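Local structure of vinylacetyl-CoA Delta-isomerase (Nitrosopumilus maritimus SCM1, 6VJR) at residues Arg15-Val19 against Ile191-Trp195; Pro164-Ile170 against Asp210-Val214; Ala307-Ala311 against Ala380-Ala384; Asn357-Leu361 against Tyr490-Val494. The protein probably converts 4-hydroxybutyryl-CoA by dehydration, with an associated vinylacetyl-CoA Delta-isomerase activity, using FAD and a [4Fe-4S] cluster. All blocks are in the same frame, centred on the assembly; numbering follows the deposited sequence.

Interaction 1 of 4, residues Arg15-Val19 against Ile191-Trp195; sequences RDLKV and INSHW
Two irregular chain segments face each other here, their end-to-end directions 149° apart, with CA pairs closest at L17-I191 (7.8 Å) and R15-H194 (10.1 Å). D16 takes a left-handed conformation (phi/psi 49/44), which turns the chain between R15 and L17. Along 191-195, I191 comes first: its CD1 meets V19 CG1 at 3.9 Å and its CG2 lies 4.3 Å from L17 CD2. I191 O stands 2.8 Å from R15 NH2, but the angle is too poor for a hydrogen bond. N192 has its CA-to-CB bond pointing away, and its ND2 is hydrogen-bonded to S38 and Q99. S193, its side chain about 8 Å from a bound FAD, supplies the acceptor: R15 (chi1 to chi3 m, t, m) donates to S193 O from NH1 (2.9 Å, 157°) and NH2 (3.2 Å, 141°), near the guanidinium plane. H194 CA sits 3.9 Å from R15 NH1. An arginine side chain donating to a main-chain carbonyl thus joins the loops leading into strands 19-21 and 195-198, beside the flavin site.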
loop_
_atom_site.group_PDB
_atom_site.type_symbol
_atom_site.label_atom_id
_atom_site.label_comp_id
_atom_site.label_asym_id
_atom_site.label_seq_id
_atom_site.Cartn_x
_atom_site.Cartn_y
_atom_site.Cartn_z
ATOM N N ARG A 15 -9.629 48.538 3.444
ATOM C CA ARG A 15 -9.609 48.191 4.865
ATOM C C ARG A 15 -8.291 48.494 5.574
ATOM O O ARG A 15 -8.228 48.553 6.814
ATOM C CB ARG A 15 -9.976 46.736 5.121
ATOM C CG ARG A 15 -11.293 46.366 4.449
ATOM C CD ARG A 15 -11.879 45.093 5.051
ATOM N NE ARG A 15 -11.000 43.949 4.798
ATOM C CZ ARG A 15 -11.131 42.744 5.347
ATOM N NH1 ARG A 15 -12.172 42.477 6.116
ATOM N NH2 ARG A 15 -10.250 41.806 5.101
ATOM N N ASP A 16 -7.227 48.685 4.810
ATOM C CA ASP A 16 -5.908 48.957 5.389
ATOM C C ASP A 16 -5.459 48.001 6.514
ATOM O O ASP A 16 -4.814 48.421 7.484
ATOM C CB ASP A 16 -5.787 50.420 5.788
ATOM C CG ASP A 16 -4.348 50.900 5.945
ATOM O OD1 ASP A 16 -3.476 50.447 5.143
ATOM O OD2 ASP A 16 -4.097 51.722 6.856
ATOM N N LEU A 17 -5.659 46.693 6.345
ATOM C CA LEU A 17 -4.978 45.665 7.143
ATOM C C LEU A 17 -3.481 45.839 6.947
ATOM O O LEU A 17 -3.087 46.231 5.863
ATOM C CB LEU A 17 -5.420 44.277 6.644
ATOM C CG LEU A 17 -6.673 43.653 7.283
ATOM C CD1 LEU A 17 -7.894 44.506 7.217
ATOM C CD2 LEU A 17 -6.967 42.259 6.731
ATOM N N LYS A 18 -2.689 45.537 7.980
ATOM C CA LYS A 18 -1.245 45.530 7.885
ATOM C C LYS A 18 -0.814 44.145 7.397
ATOM O O LYS A 18 -0.861 43.187 8.162
ATOM C CB LYS A 18 -0.613 45.875 9.236
ATOM C CG LYS A 18 0.869 46.019 9.121
ATOM C CD LYS A 18 1.602 46.267 10.432
ATOM C CE LYS A 18 1.295 47.546 11.069
ATOM N NZ LYS A 18 1.975 47.680 12.355
ATOM N N VAL A 19 -0.418 44.055 6.121
ATOM C CA VAL A 19 -0.082 42.784 5.487
ATOM C C VAL A 19 1.300 42.870 4.862
ATOM O O VAL A 19 1.525 43.685 3.972
ATOM C CB VAL A 19 -1.103 42.371 4.413
ATOM C CG1 VAL A 19 -0.714 41.081 3.711
ATOM C CG2 VAL A 19 -2.505 42.292 4.963
ATOM N N ILE A 191 -6.928 37.070 5.793
ATOM C CA ILE A 191 -6.906 38.385 5.172
ATOM C C ILE A 191 -8.193 38.634 4.373
ATOM O O ILE A 191 -8.581 39.784 4.177
ATOM C CB ILE A 191 -5.609 38.556 4.362
ATOM C CG1 ILE A 191 -4.409 38.550 5.344
ATOM C CG2 ILE A 191 -5.620 39.818 3.507
ATOM C CD1 ILE A 191 -3.106 38.170 4.666
ATOM N N ASN A 192 -8.843 37.546 3.929
ATOM C CA ASN A 192 -10.076 37.560 3.167
ATOM C C ASN A 192 -11.309 37.499 4.068
ATOM O O ASN A 192 -12.397 37.401 3.556
ATOM C CB ASN A 192 -10.090 36.398 2.170
ATOM C CG ASN A 192 -8.946 36.478 1.187
ATOM O OD1 ASN A 192 -8.319 37.528 1.028
ATOM N ND2 ASN A 192 -8.678 35.383 0.497
ATOM N N SER A 193 -11.118 37.535 5.387
ATOM C CA SER A 193 -12.181 37.374 6.358
ATOM C C SER A 193 -12.596 38.736 6.935
ATOM O O SER A 193 -11.809 39.689 6.937
ATOM C CB SER A 193 -11.736 36.462 7.494
ATOM O OG SER A 193 -11.377 35.138 7.091
ATOM N N HIS A 194 -13.808 38.784 7.499
ATOM C CA HIS A 194 -14.338 39.937 8.216
ATOM C C HIS A 194 -14.046 39.862 9.722
ATOM O O HIS A 194 -13.762 40.885 10.359
ATOM C CB HIS A 194 -15.832 40.108 7.926
ATOM C CG HIS A 194 -16.159 40.265 6.488
ATOM N ND1 HIS A 194 -16.725 39.243 5.761
ATOM C CD2 HIS A 194 -15.922 41.249 5.608
ATOM C CE1 HIS A 194 -16.916 39.657 4.507
ATOM N NE2 HIS A 194 -16.405 40.870 4.384
ATOM N N TRP A 195 -14.215 38.672 10.296
ATOM C CA TRP A 195 -13.934 38.383 11.690
ATOM C C TRP A 195 -13.076 37.130 11.768
ATOM O O TRP A 195 -13.216 36.258 10.918
ATOM C CB TRP A 195 -15.204 38.146 12.497
ATOM C CG TRP A 195 -16.048 39.379 12.631
ATOM C CD1 TRP A 195 -16.940 39.899 11.748
ATOM C CD2 TRP A 195 -16.024 40.268 13.753
ATOM N NE1 TRP A 195 -17.489 41.052 12.252
ATOM C CE2 TRP A 195 -16.941 41.301 13.481
ATOM C CE3 TRP A 195 -15.352 40.259 14.978
ATOM C CZ2 TRP A 195 -17.164 42.336 14.374
ATOM C CZ3 TRP A 195 -15.559 41.292 15.852
ATOM C CH2 TRP A 195 -16.463 42.308 15.555
#

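Interaction 2 of 4, residues Pro164-Ile170 against Asp210-Val214; sequences PDLFTRI and DWAIV
Beside the FAD-binding residue K151, whose side chain is about 4 Å from that of F167, the turn leading into strand 169-173 receives the indole of W211. W211 (chi1 -69°, chi2 -95°) ends a 3-10 segment, and its NE1 donates to P164 O (3.2 Å, 144°) and, weakly, to F167 O (2.9 Å, 125°); both carbonyls lie near the ring plane. R169 CB covers one indole face, 3.7 Å from the five-membered ring centroid and 16° off its normal, a CH-pi contact; the R169 and W211 CA atoms are 4.3 Å apart. P164 CB reaches W211 CZ2 at 3.9 Å, and F167 CB approaches W211 CD1 at 3.4 Å. The contact joins the two sheets of the N-terminal domain: strand 169-173 pairs with 177-188, whereas 213-218 belongs to the four-stranded sheet. Main chains meet through I170 N donating to D210 O (2.9 Å, 169°). A212 centres an inverse gamma turn (phi/psi -87/72), after which I213 CB meets I170 CG1 at 3.8 Å. Water 1 donates to T168 O and W211 O, water 2 to I170 O and D210 OD2. R169 NE pairs with D165 OD1 (2.8 Å), while D165 OD2 forms a salt bridge to K408 of a second subunit.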
loop_
_atom_site.group_PDB
_atom_site.type_symbol
_atom_site.label_atom_id
_atom_site.label_comp_id
_atom_site.label_asym_id
_atom_site.label_seq_id
_atom_site.Cartn_x
_atom_site.Cartn_y
_atom_site.Cartn_z
ATOM N N PRO A 164 6.573 32.851 26.551
ATOM C CA PRO A 164 5.170 32.561 26.786
ATOM C C PRO A 164 4.233 32.930 25.635
ATOM O O PRO A 164 3.136 32.431 25.617
ATOM C CB PRO A 164 4.860 33.301 28.075
ATOM C CG PRO A 164 5.816 34.457 27.973
ATOM C CD PRO A 164 7.102 33.841 27.512
ATOM N N ASP A 165 4.656 33.802 24.711
ATOM C CA ASP A 165 3.830 34.250 23.602
ATOM C C ASP A 165 3.720 33.201 22.493
ATOM O O ASP A 165 2.993 33.414 21.536
ATOM C CB ASP A 165 4.371 35.541 23.017
ATOM C CG ASP A 165 4.334 36.732 23.962
ATOM O OD1 ASP A 165 3.469 36.734 24.872
ATOM O OD2 ASP A 165 5.191 37.629 23.795
ATOM N N LEU A 166 4.433 32.052 22.587
ATOM C CA LEU A 166 4.425 31.069 21.510
ATOM C C LEU A 166 3.094 30.325 21.397
ATOM O O LEU A 166 2.818 29.660 20.383
ATOM C CB LEU A 166 5.605 30.117 21.608
ATOM C CG LEU A 166 6.974 30.741 21.335
ATOM C CD1 LEU A 166 8.176 29.892 21.753
ATOM C CD2 LEU A 166 7.073 31.030 19.859
ATOM N N PHE A 167 2.265 30.466 22.439
ATOM C CA PHE A 167 0.841 30.211 22.368
ATOM C C PHE A 167 0.148 31.500 22.798
ATOM O O PHE A 167 0.620 32.188 23.718
ATOM C CB PHE A 167 0.414 29.074 23.305
ATOM C CG PHE A 167 0.883 27.679 22.943
ATOM C CD1 PHE A 167 2.202 27.298 23.180
ATOM C CD2 PHE A 167 0.012 26.748 22.421
ATOM C CE1 PHE A 167 2.619 26.015 22.906
ATOM C CE2 PHE A 167 0.451 25.465 22.110
ATOM C CZ PHE A 167 1.744 25.100 22.394
ATOM N N THR A 168 -0.995 31.786 22.186
ATOM C CA THR A 168 -1.740 33.015 22.417
ATOM C C THR A 168 -2.336 33.063 23.830
ATOM O O THR A 168 -2.947 32.110 24.315
ATOM C CB THR A 168 -2.809 33.134 21.327
ATOM O OG1 THR A 168 -2.171 33.252 20.060
ATOM C CG2 THR A 168 -3.686 34.359 21.509
ATOM N N ARG A 169 -2.144 34.200 24.496
ATOM C CA ARG A 169 -2.539 34.340 25.892
ATOM C C ARG A 169 -3.109 35.724 26.209
ATOM O O ARG A 169 -2.877 36.706 25.510
ATOM C CB ARG A 169 -1.334 34.103 26.799
ATOM C CG ARG A 169 -0.236 35.136 26.571
ATOM C CD ARG A 169 1.032 34.764 27.308
ATOM N NE ARG A 169 2.141 35.707 27.095
ATOM C CZ ARG A 169 2.614 36.540 28.010
ATOM N NH1 ARG A 169 2.277 36.364 29.248
ATOM N NH2 ARG A 169 3.521 37.452 27.720
ATOM N N ILE A 170 -3.854 35.768 27.308
ATOM C CA ILE A 170 -4.276 37.030 27.899
ATOM C C ILE A 170 -3.080 37.652 28.616
ATOM O O ILE A 170 -2.468 37.021 29.474
ATOM C CB ILE A 170 -5.403 36.774 28.899
ATOM C CG1 ILE A 170 -6.599 36.077 28.234
ATOM C CG2 ILE A 170 -5.831 38.061 29.592
ATOM C CD1 ILE A 170 -7.559 35.438 29.215
ATOM N N ASP A 210 -3.892 31.274 31.669
ATOM C CA ASP A 210 -3.786 32.505 30.893
ATOM C C ASP A 210 -4.020 32.284 29.392
ATOM O O ASP A 210 -4.312 33.222 28.658
ATOM C CB ASP A 210 -2.449 33.182 31.122
ATOM C CG ASP A 210 -2.257 33.789 32.496
ATOM O OD1 ASP A 210 -3.231 33.774 33.293
ATOM O OD2 ASP A 210 -1.128 34.254 32.761
ATOM N N TRP A 211 -3.844 31.044 28.925
ATOM C CA TRP A 211 -3.991 30.682 27.531
ATOM C C TRP A 211 -5.401 30.177 27.219
ATOM O O TRP A 211 -5.696 29.890 26.071
ATOM C CB TRP A 211 -2.926 29.637 27.153
ATOM C CG TRP A 211 -1.519 30.164 27.140
ATOM C CD1 TRP A 211 -0.852 30.620 26.054
ATOM C CD2 TRP A 211 -0.590 30.275 28.253
ATOM N NE1 TRP A 211 0.414 31.016 26.392
ATOM C CE2 TRP A 211 0.617 30.801 27.720
ATOM C CE3 TRP A 211 -0.645 29.977 29.618
ATOM C CZ2 TRP A 211 1.743 31.028 28.500
ATOM C CZ3 TRP A 211 0.481 30.182 30.390
ATOM C CH2 TRP A 211 1.647 30.716 29.841
ATOM N N ALA A 212 -6.299 30.128 28.219
ATOM C CA ALA A 212 -7.665 29.687 28.016
ATOM C C ALA A 212 -8.531 30.874 27.580
ATOM O O ALA A 212 -9.299 31.456 28.355
ATOM C CB ALA A 212 -8.209 29.019 29.256
ATOM N N ILE A 213 -8.326 31.308 26.331
ATOM C CA ILE A 213 -9.006 32.473 25.768
ATOM C C ILE A 213 -9.580 32.098 24.406
ATOM O O ILE A 213 -8.881 31.601 23.519
ATOM C CB ILE A 213 -8.068 33.694 25.689
ATOM C CG1 ILE A 213 -8.745 34.917 25.061
ATOM C CG2 ILE A 213 -6.748 33.364 24.999
ATOM C CD1 ILE A 213 -9.912 35.464 25.862
ATOM N N VAL A 214 -10.883 32.367 24.259
ATOM C CA VAL A 214 -11.552 32.393 22.975
ATOM C C VAL A 214 -12.136 33.776 22.781
ATOM O O VAL A 214 -12.862 34.258 23.651
ATOM C CB VAL A 214 -12.687 31.356 22.854
ATOM C CG1 VAL A 214 -13.429 31.502 21.513
ATOM C CG2 VAL A 214 -12.138 29.937 23.044
HETATM O O HOH W 1 -4.379 29.941 23.611
HETATM O O HOH W 2 -0.339 36.137 30.746
#

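Interaction 3 of 4, residues Ala307-Ala311 against Ala380-Ala384; sequences AATIA and AQDIA. With FAD (flavin-adenine dinucleotide), chain V.
Helices that run nearly parallel, 13° between their N-to-C directions, pack here with alanine at four of the six touching positions, while D382, just before the touching residue I383, binds FAD. The segment axes approach to 8.9 Å, and the small side chains let backbones come close: CA-CA is 5.3 Å for A307-A380 and 5.9 Å for I310-A384. Both segments are regular helix, as the bonds A311 N to A307 O (3.1 Å) and A384 N to A380 O (3.0 Å) attest. No hydrogen bond crosses the interface. A307 CB lies 4.3 Å from A380 CB and 4.1 Å from I383 CD1. I383 (chi1 m, chi2 t) fits between A307 and A311, its CG2 being 3.4 Å from A307 O and 3.9 Å from A311 CB. I310 (chi1 t, chi2 p) brings its CG2 to 4.1 Å from I383 CG2 and 3.7 Å from A384 CA. On the ligand side, D382 OD1 accepts a hydrogen bond from the ribose hydroxyl FAD O3B at 2.8 Å, and I383 O is 3.3 Å from FAD C4B; D382 OD2 pairs with K325. The same FAD is also held by T148, K151 and R154 of a second subunit, so the site is intersubunit. Within the helical C-terminal domain, helix 418-432 packs on I310 and helix 320-345 on A311, A380 and I383.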
loop_
_atom_site.group_PDB
_atom_site.type_symbol
_atom_site.label_atom_id
_atom_site.label_comp_id
_atom_site.label_asym_id
_atom_site.label_seq_id
_atom_site.Cartn_x
_atom_site.Cartn_y
_atom_site.Cartn_z
ATOM N N ALA A 307 -6.617 14.275 -15.667
ATOM C CA ALA A 307 -5.875 13.108 -16.121
ATOM C C ALA A 307 -6.589 12.487 -17.346
ATOM O O ALA A 307 -5.974 12.095 -18.335
ATOM C CB ALA A 307 -5.781 12.143 -14.968
ATOM N N ALA A 308 -7.929 12.383 -17.309
ATOM C CA ALA A 308 -8.691 11.802 -18.417
ATOM C C ALA A 308 -8.549 12.668 -19.662
ATOM O O ALA A 308 -8.488 12.154 -20.786
ATOM C CB ALA A 308 -10.141 11.599 -18.046
ATOM N N THR A 309 -8.524 13.996 -19.447
ATOM C CA THR A 309 -8.361 14.910 -20.571
ATOM C C THR A 309 -6.999 14.734 -21.240
ATOM O O THR A 309 -6.945 14.682 -22.466
ATOM C CB THR A 309 -8.622 16.340 -20.153
ATOM O OG1 THR A 309 -9.954 16.489 -19.658
ATOM C CG2 THR A 309 -8.362 17.310 -21.281
ATOM N N ILE A 310 -5.913 14.736 -20.458
ATOM C CA ILE A 310 -4.595 14.588 -21.085
ATOM C C ILE A 310 -4.468 13.236 -21.806
ATOM O O ILE A 310 -3.866 13.144 -22.874
ATOM C CB ILE A 310 -3.441 14.906 -20.114
ATOM C CG1 ILE A 310 -2.103 14.977 -20.822
ATOM C CG2 ILE A 310 -3.347 13.894 -18.973
ATOM C CD1 ILE A 310 -1.992 15.999 -21.933
ATOM N N ALA A 311 -5.029 12.158 -21.259
ATOM C CA ALA A 311 -5.019 10.858 -21.923
ATOM C C ALA A 311 -5.689 10.945 -23.296
ATOM O O ALA A 311 -5.176 10.427 -24.296
ATOM C CB ALA A 311 -5.658 9.773 -21.081
ATOM N N ALA A 380 -2.081 10.708 -11.564
ATOM C CA ALA A 380 -2.247 11.797 -12.532
ATOM C C ALA A 380 -0.952 12.117 -13.283
ATOM O O ALA A 380 -0.956 12.337 -14.501
ATOM C CB ALA A 380 -2.861 13.029 -11.872
ATOM N N GLN A 381 0.161 12.131 -12.562
ATOM C CA GLN A 381 1.434 12.433 -13.199
ATOM C C GLN A 381 1.841 11.302 -14.135
ATOM O O GLN A 381 2.394 11.562 -15.194
ATOM C CB GLN A 381 2.522 12.681 -12.166
ATOM C CG GLN A 381 2.277 13.935 -11.351
ATOM C CD GLN A 381 3.518 14.384 -10.615
ATOM O OE1 GLN A 381 4.566 13.712 -10.631
ATOM N NE2 GLN A 381 3.427 15.563 -10.016
ATOM N N ASP A 382 1.581 10.055 -13.749
ATOM C CA ASP A 382 1.838 8.913 -14.655
ATOM C C ASP A 382 1.082 9.108 -15.976
ATOM O O ASP A 382 1.623 9.052 -17.099
ATOM C CB ASP A 382 1.409 7.626 -13.978
ATOM C CG ASP A 382 1.574 6.325 -14.761
ATOM O OD1 ASP A 382 2.017 6.359 -15.964
ATOM O OD2 ASP A 382 1.261 5.258 -14.177
ATOM N N ILE A 383 -0.229 9.379 -15.861
ATOM C CA ILE A 383 -1.062 9.505 -17.055
ATOM C C ILE A 383 -0.619 10.690 -17.915
ATOM O O ILE A 383 -0.714 10.642 -19.134
ATOM C CB ILE A 383 -2.542 9.591 -16.643
ATOM C CG1 ILE A 383 -2.988 8.285 -15.963
ATOM C CG2 ILE A 383 -3.401 9.939 -17.845
ATOM C CD1 ILE A 383 -4.290 8.334 -15.245
ATOM N N ALA A 384 -0.173 11.785 -17.295
ATOM C CA ALA A 384 0.151 13.008 -18.039
ATOM C C ALA A 384 1.389 12.859 -18.928
ATOM O O ALA A 384 1.438 13.416 -20.036
ATOM C CB ALA A 384 0.338 14.133 -17.074
HETATM P PA FAD V . 3.750 9.513 -22.573
HETATM O O1A FAD V . 4.346 8.473 -23.440
HETATM O O2A FAD V . 2.818 10.508 -23.171
HETATM O O5B FAD V . 3.102 8.734 -21.355
HETATM C C5B FAD V . 1.909 9.247 -20.712
HETATM C C4B FAD V . 1.047 8.090 -20.266
HETATM O O4B FAD V . 0.510 7.458 -21.450
HETATM C C3B FAD V . 1.778 6.968 -19.484
HETATM O O3B FAD V . 0.904 6.388 -18.513
HETATM C C2B FAD V . 2.126 5.936 -20.591
HETATM O O2B FAD V . 2.292 4.595 -20.167
HETATM C C1B FAD V . 0.906 6.083 -21.494
HETATM N N9A FAD V . 1.118 5.680 -22.874
HETATM C C8A FAD V . 1.859 6.321 -23.832
HETATM N N7A FAD V . 1.850 5.713 -24.997
HETATM C C5A FAD V . 1.060 4.601 -24.804
HETATM C C6A FAD V . 0.648 3.576 -25.678
HETATM N N6A FAD V . 0.993 3.535 -26.960
HETATM N N1A FAD V . -0.128 2.585 -25.171
HETATM C C2A FAD V . -0.471 2.678 -23.878
HETATM N N3A FAD V . -0.144 3.589 -22.964
HETATM C C4A FAD V . 0.596 4.566 -23.496
HETATM N N1 FAD V . 14.373 11.232 -22.333
HETATM C C2 FAD V . 15.568 11.297 -22.998
HETATM O O2 FAD V . 15.740 10.815 -24.117
HETATM N N3 FAD V . 16.637 11.939 -22.413
HETATM C C4 FAD V . 16.695 12.512 -21.171
HETATM O O4 FAD V . 17.695 13.127 -20.787
HETATM C C4X FAD V . 15.427 12.522 -20.516
HETATM N N5 FAD V . 15.348 13.123 -19.318
HETATM C C5X FAD V . 14.095 13.300 -18.769
HETATM C C6 FAD V . 13.922 14.094 -17.630
HETATM C C7 FAD V . 12.656 14.344 -17.095
HETATM C C7M FAD V . 12.486 15.286 -15.930
HETATM C C8 FAD V . 11.565 13.597 -17.544
HETATM C C8M FAD V . 10.186 13.813 -16.990
HETATM C C9 FAD V . 11.714 12.813 -18.671
HETATM C C9A FAD V . 12.971 12.641 -19.292
HETATM N N10 FAD V . 13.135 11.876 -20.451
HETATM C C10 FAD V . 14.323 11.866 -21.161
HETATM C "C1'" FAD V . 11.919 11.419 -21.142
HETATM C "C2'" FAD V . 11.230 10.178 -20.605
HETATM O "O2'" FAD V . 11.928 9.049 -21.118
HETATM C "C3'" FAD V . 9.783 10.183 -21.062
HETATM O "O3'" FAD V . 9.142 11.169 -20.270
HETATM C "C4'" FAD V . 9.099 8.812 -20.972
HETATM O "O4'" FAD V . 9.575 7.882 -21.938
HETATM C "C5'" FAD V . 7.595 8.922 -21.075
HETATM O "O5'" FAD V . 7.288 9.491 -22.381
HETATM P P FAD V . 6.324 10.761 -22.449
HETATM O O1P FAD V . 6.823 11.821 -21.589
HETATM O O2P FAD V . 6.127 11.042 -23.889
HETATM O O3P FAD V . 4.943 10.315 -21.835
#

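Interaction 4 of 4, residues Asn357-Leu361 against Tyr490-Val494; sequences NDDML and YFKRV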
loop_
_atom_site.group_PDB
_atom_site.type_symbol
_atom_site.label_atom_id
_atom_site.label_comp_id
_atom_site.label_asym_id
_atom_site.label_seq_id
_atom_site.Cartn_x
_atom_site.Cartn_y
_atom_site.Cartn_z
ATOM N N ASN A 357 -21.180 15.634 14.237
ATOM C CA ASN A 357 -20.943 14.442 13.460
ATOM C C ASN A 357 -20.192 13.397 14.295
ATOM O O ASN A 357 -19.643 13.668 15.361
ATOM C CB ASN A 357 -20.139 14.792 12.209
ATOM C CG ASN A 357 -18.839 15.446 12.585
ATOM O OD1 ASN A 357 -18.795 16.548 13.138
ATOM N ND2 ASN A 357 -17.755 14.761 12.303
ATOM N N ASP A 358 -20.213 12.152 13.803
ATOM C CA ASP A 358 -19.572 11.019 14.439
ATOM C C ASP A 358 -18.064 11.187 14.450
ATOM O O ASP A 358 -17.416 11.178 13.407
ATOM C CB ASP A 358 -19.921 9.707 13.756
ATOM C CG ASP A 358 -19.446 8.491 14.530
ATOM O OD1 ASP A 358 -18.214 8.344 14.678
ATOM O OD2 ASP A 358 -20.318 7.713 15.015
ATOM N N ASP A 359 -17.506 11.310 15.652
ATOM C CA ASP A 359 -16.080 11.603 15.797
ATOM C C ASP A 359 -15.189 10.494 15.222
ATOM O O ASP A 359 -14.221 10.787 14.526
ATOM C CB ASP A 359 -15.752 11.847 17.255
ATOM C CG ASP A 359 -14.362 12.409 17.472
ATOM O OD1 ASP A 359 -13.401 11.634 17.244
ATOM O OD2 ASP A 359 -14.289 13.589 17.839
ATOM N N MET A 360 -15.495 9.248 15.522
ATOM C CA MET A 360 -14.697 8.140 15.047
ATOM C C MET A 360 -14.632 8.160 13.527
ATOM O O MET A 360 -13.557 8.075 12.955
ATOM C CB MET A 360 -15.216 6.786 15.549
ATOM C CG MET A 360 -14.495 5.634 14.918
ATOM S SD MET A 360 -12.796 5.395 15.419
ATOM C CE MET A 360 -13.016 4.191 16.741
ATOM N N LEU A 361 -15.779 8.300 12.882
ATOM C CA LEU A 361 -15.785 8.280 11.431
ATOM C C LEU A 361 -15.122 9.511 10.807
ATOM O O LEU A 361 -14.573 9.406 9.713
ATOM C CB LEU A 361 -17.190 8.055 10.922
ATOM C CG LEU A 361 -17.826 6.732 11.327
ATOM C CD1 LEU A 361 -19.282 6.680 10.957
ATOM C CD2 LEU A 361 -17.080 5.624 10.606
ATOM N N TYR A 490 -18.796 4.960 20.795
ATOM C CA TYR A 490 -18.875 4.719 19.347
ATOM C C TYR A 490 -19.881 3.610 19.048
ATOM O O TYR A 490 -20.724 3.737 18.139
ATOM C CB TYR A 490 -17.523 4.390 18.713
ATOM C CG TYR A 490 -17.589 4.130 17.201
ATOM C CD1 TYR A 490 -18.171 5.017 16.306
ATOM C CD2 TYR A 490 -17.065 2.970 16.649
ATOM C CE1 TYR A 490 -18.233 4.752 14.937
ATOM C CE2 TYR A 490 -17.112 2.706 15.281
ATOM C CZ TYR A 490 -17.668 3.618 14.405
ATOM O OH TYR A 490 -17.763 3.417 13.037
ATOM N N PHE A 491 -19.755 2.463 19.747
ATOM C CA PHE A 491 -20.689 1.364 19.510
ATOM C C PHE A 491 -22.116 1.709 19.925
ATOM O O PHE A 491 -23.075 1.169 19.341
ATOM C CB PHE A 491 -20.201 0.019 20.032
ATOM C CG PHE A 491 -19.132 -0.614 19.168
ATOM C CD1 PHE A 491 -19.130 -0.473 17.798
ATOM C CD2 PHE A 491 -18.120 -1.362 19.738
ATOM C CE1 PHE A 491 -18.120 -1.067 17.022
ATOM C CE2 PHE A 491 -17.143 -1.964 18.941
ATOM C CZ PHE A 491 -17.126 -1.769 17.598
ATOM N N LYS A 492 -22.275 2.643 20.856
ATOM C CA LYS A 492 -23.613 3.151 21.131
ATOM C C LYS A 492 -24.208 3.841 19.911
ATOM O O LYS A 492 -25.380 3.683 19.665
ATOM C CB LYS A 492 -23.610 4.036 22.368
ATOM C CG LYS A 492 -23.347 3.247 23.621
ATOM C CD LYS A 492 -23.293 4.162 24.830
ATOM C CE LYS A 492 -22.829 3.490 26.053
ATOM N NZ LYS A 492 -22.589 4.553 27.030
ATOM N N ARG A 493 -23.413 4.606 19.165
ATOM C CA ARG A 493 -23.886 5.241 17.944
ATOM C C ARG A 493 -24.103 4.191 16.843
ATOM O O ARG A 493 -25.114 4.207 16.098
ATOM C CB ARG A 493 -22.936 6.366 17.524
ATOM C CG ARG A 493 -22.805 7.555 18.469
ATOM C CD ARG A 493 -22.027 8.683 17.810
ATOM N NE ARG A 493 -20.618 8.383 17.504
ATOM C CZ ARG A 493 -19.560 8.528 18.321
ATOM N NH1 ARG A 493 -19.742 8.915 19.575
ATOM N NH2 ARG A 493 -18.317 8.332 17.870
ATOM N N VAL A 494 -23.147 3.279 16.712
ATOM C CA VAL A 494 -23.211 2.302 15.636
ATOM C C VAL A 494 -24.477 1.455 15.729
ATOM O O VAL A 494 -25.145 1.213 14.716
ATOM C CB VAL A 494 -21.944 1.420 15.623
ATOM C CG1 VAL A 494 -22.124 0.160 14.772
ATOM C CG2 VAL A 494 -20.732 2.212 15.162
#
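Charge pairing dominates the polar part of this contact. R493 NE donates to D358 OD2 (2.6 Å, 168°) and R493 NH2 to D358 OD1 (3.2 Å, 156°), a bidentate salt bridge in which each carboxylate oxygen has its own nitrogen; the NH2 group has a further, weak bond to Q461. D358 is also the N-cap of helix 359-369: with chi1 at -171°, its OD1 accepts from L361 N (3.0 Å, 168°). One carboxylate thus caps one helix and pairs with a side chain of another. Aromatic contacts come next. M360 CB and CG lie over a face of the Y490 ring, CG 3.7 Å from the centroid and 7° off the normal, a CH-pi contact; M360 SD, 5.1 Å from the same centroid, makes a Met-aromatic contact. Apolar contacts fill the remainder: M360 CB is 3.5 Å from Y490 CD1, and L361 CG is 4.1 Å from Y490 CE1. The phenol oxygen of Y490 is hydrogen-bonded to E334 of a third subunit, whose F337 also packs on Y490, so the contact adjoins a subunit interface. The geometry is that of an N-cap aspartate whose carboxylate also forms a bidentate salt bridge, joining the start of helix 359-369 to the C-terminal helix 489-494.

Interactions 1 and 2 lie in the N-terminal part of the chain, among its strands and loops; in both, a side chain donates to main-chain carbonyls, R15 in interaction 1 and W211 in interaction 2. Each is partly buried, and their segments alternate along the chain, their centres 22 Å apart. Interactions 3 and 4 are buried, interaction 3 helix on helix, interaction 4 a helix start on a helix, and their segments also alternate; helices 359-369 and 372-384 follow one another, although the centres stand 38 Å apart. Their chemistry diverges: interaction 3 is apolar with no crossing hydrogen bond, interaction 4 adds a salt bridge to aromatic packing. Interactions 2 and 3 both touch the second subunit, interactions 3 and 4 the third.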